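Local coordinates for beta-1,4-mannanase (Aplysia kurodai, PDB 3VUP), which probably hydrolyses the beta-1,4-linked backbone of mannan in the digestive fluid of the sea hare, at residues Y310-G315 with T336-K341. Sequence-based numbering, arbitrary orientation. Where two conformers were deposited one is given.
Sequences YVYNHG and TNIKDK. With SO4 (sulfate ion), chain E.
Lys-341 sets its CB over one face of the Tyr-312 ring, and its bent chain carries on past the rim to an amine that, in the conformer described, holds a sulfate ion, probably carried over from the crystallisation liquor. The pair joins the last two helices of the eight-stranded (beta/alpha)8 TIM barrel near their C-terminal ends: Tyr-312 belongs to helix 304-313, and Lys-341 closes a type I beta turn that starts at Ile-338. Lys-341 CB forms a CH-pi contact, 3.9 Å from the centroid of the Tyr-312 ring and 27° off its normal. The lysine then runs back along the ring, opposite to the tyrosine's own direction, until its CE comes 3.4 Å from Tyr-312 CD2. Tyr-312 reaches toward the turn because a chi1 of -168° swings its ring away from the backbone N, beside the carbonyl carbon, and its hydroxyl is hydrogen-bonded beyond it to Gly-345 and Asn-344. Ile-338 adds a looser apolar contact, its CD1 4.5 Å from Tyr-312 CD1. A leucine in place of Tyr-312 would probably leave the Lys-341 methylenes without their aromatic platform and the Gly-345 carbonyl without its hydroxyl partner. Thr-342 and Ser-343 also bind the sulfate. In one of the two conformers of Lys-341, bends at chi3 and chi4 curl its end toward the anion, where NZ makes a 2.8 Å hydrogen bond to sulfate O3 and a weak one of 3.2 Å to O1.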
loop_
_atom_site.group_PDB
_atom_site.type_symbol
_atom_site.label_atom_id
_atom_site.label_comp_id
_atom_site.label_asym_id
_atom_site.label_seq_id
_atom_site.Cartn_x
_atom_site.Cartn_y
_atom_site.Cartn_z
ATOM N N TYR A 310 18.079 8.729 -4.757
ATOM C CA TYR A 310 17.237 9.834 -5.196
ATOM C C TYR A 310 16.071 10.019 -4.229
ATOM O O TYR A 310 15.785 11.129 -3.780
ATOM C CB TYR A 310 16.722 9.628 -6.627
ATOM C CG TYR A 310 16.006 10.856 -7.119
ATOM C CD1 TYR A 310 14.691 11.104 -6.757
ATOM C CD2 TYR A 310 16.661 11.808 -7.890
ATOM C CE1 TYR A 310 14.050 12.254 -7.152
ATOM C CE2 TYR A 310 16.018 12.963 -8.306
ATOM C CZ TYR A 310 14.713 13.182 -7.927
ATOM O OH TYR A 310 14.089 14.335 -8.338
ATOM N N VAL A 311 15.381 8.932 -3.915
ATOM C CA VAL A 311 14.229 9.030 -3.035
ATOM C C VAL A 311 14.650 9.593 -1.676
ATOM O O VAL A 311 14.030 10.522 -1.154
ATOM C CB VAL A 311 13.521 7.667 -2.866
ATOM C CG1 VAL A 311 12.386 7.785 -1.888
ATOM C CG2 VAL A 311 13.011 7.150 -4.202
ATOM N N TYR A 312 15.735 9.053 -1.133
ATOM C CA TYR A 312 16.218 9.478 0.171
ATOM C C TYR A 312 16.570 10.970 0.190
ATOM O O TYR A 312 16.311 11.665 1.173
ATOM C CB TYR A 312 17.438 8.638 0.585
ATOM C CG TYR A 312 17.794 8.840 2.040
ATOM C CD1 TYR A 312 17.270 8.008 3.029
ATOM C CD2 TYR A 312 18.622 9.886 2.433
ATOM C CE1 TYR A 312 17.564 8.214 4.364
ATOM C CE2 TYR A 312 18.918 10.093 3.759
ATOM C CZ TYR A 312 18.385 9.260 4.721
ATOM O OH TYR A 312 18.674 9.480 6.051
ATOM N N ASN A 313 17.163 11.441 -0.906
ATOM C CA ASN A 313 17.703 12.794 -1.006
ATOM C C ASN A 313 16.699 13.855 -1.438
ATOM O O ASN A 313 17.058 15.033 -1.505
ATOM C CB ASN A 313 18.886 12.834 -1.982
ATOM C CG ASN A 313 20.115 12.133 -1.452
ATOM O OD1 ASN A 313 20.334 12.060 -0.241
ATOM N ND2 ASN A 313 20.935 11.625 -2.358
ATOM N N HIS A 314 15.459 13.456 -1.735
ATOM C CA HIS A 314 14.464 14.402 -2.234
ATOM C C HIS A 314 13.218 14.516 -1.373
ATOM O O HIS A 314 12.132 14.795 -1.872
ATOM C CB HIS A 314 14.136 14.133 -3.702
ATOM C CG HIS A 314 15.279 14.449 -4.606
ATOM N ND1 HIS A 314 16.339 13.586 -4.777
ATOM C CD2 HIS A 314 15.568 15.554 -5.330
ATOM C CE1 HIS A 314 17.221 14.138 -5.590
ATOM N NE2 HIS A 314 16.774 15.327 -5.947
ATOM N N GLY A 315 13.386 14.326 -0.069
ATOM C CA GLY A 315 12.350 14.691 0.886
ATOM C C GLY A 315 11.271 13.653 1.106
ATOM O O GLY A 315 10.361 13.870 1.909
ATOM N N THR A 336 21.221 -1.666 0.472
ATOM C CA THR A 336 22.472 -1.666 1.222
ATOM C C THR A 336 23.176 -0.318 1.141
ATOM O O THR A 336 23.726 0.166 2.127
ATOM C CB THR A 336 23.401 -2.790 0.730
ATOM O OG1 THR A 336 22.808 -4.061 1.027
ATOM C CG2 THR A 336 24.755 -2.704 1.401
ATOM N N ASN A 337 23.144 0.309 -0.028
ATOM C CA ASN A 337 23.898 1.538 -0.211
ATOM C C ASN A 337 23.420 2.671 0.688
ATOM O O ASN A 337 24.227 3.473 1.161
ATOM C CB ASN A 337 23.879 1.979 -1.668
ATOM C CG ASN A 337 24.766 3.168 -1.909
ATOM O OD1 ASN A 337 24.300 4.300 -1.988
ATOM N ND2 ASN A 337 26.064 2.922 -1.988
ATOM N N ILE A 338 22.116 2.733 0.936
ATOM C CA ILE A 338 21.569 3.842 1.712
ATOM C C ILE A 338 21.412 3.540 3.197
ATOM O O ILE A 338 21.002 4.412 3.945
ATOM C CB ILE A 338 20.213 4.374 1.150
ATOM C CG1 ILE A 338 19.093 3.344 1.313
ATOM C CG2 ILE A 338 20.353 4.833 -0.298
ATOM C CD1 ILE A 338 17.699 3.949 1.163
ATOM N N LYS A 339 21.760 2.327 3.631
ATOM C CA LYS A 339 21.347 1.866 4.959
ATOM C C LYS A 339 21.911 2.687 6.113
ATOM O O LYS A 339 21.327 2.712 7.195
ATOM C CB LYS A 339 21.640 0.378 5.161
ATOM C CG LYS A 339 23.086 0.042 5.434
ATOM C CD LYS A 339 23.226 -1.464 5.563
ATOM C CE LYS A 339 24.643 -1.863 5.893
ATOM N NZ LYS A 339 24.820 -3.339 5.951
ATOM N N ASP A 340 23.041 3.352 5.875
ATOM C CA ASP A 340 23.720 4.113 6.912
ATOM C C ASP A 340 23.469 5.621 6.817
ATOM O O ASP A 340 24.087 6.387 7.556
ATOM C CB ASP A 340 25.229 3.816 6.893
ATOM C CG ASP A 340 25.886 4.156 5.557
ATOM O OD1 ASP A 340 25.158 4.465 4.581
ATOM O OD2 ASP A 340 27.134 4.110 5.479
ATOM N N LYS A 341 22.570 6.047 5.933
ATOM C CA LYS A 341 22.242 7.464 5.828
ATOM C C LYS A 341 21.352 7.897 6.978
ATOM O O LYS A 341 20.484 7.139 7.421
ATOM C CB LYS A 341 21.557 7.769 4.500
ATOM C CG LYS A 341 22.400 7.429 3.303
ATOM C CD LYS A 341 21.829 7.912 1.973
ATOM C CE LYS A 341 21.924 9.421 1.811
ATOM N NZ LYS A 341 23.337 9.883 1.769
HETATM S S SO4 E . 23.622 11.398 4.989
HETATM O O1 SO4 E . 22.545 11.843 4.107
HETATM O O2 SO4 E . 23.114 11.180 6.341
HETATM O O3 SO4 E . 24.213 10.179 4.453
HETATM O O4 SO4 E . 24.635 12.455 5.014
#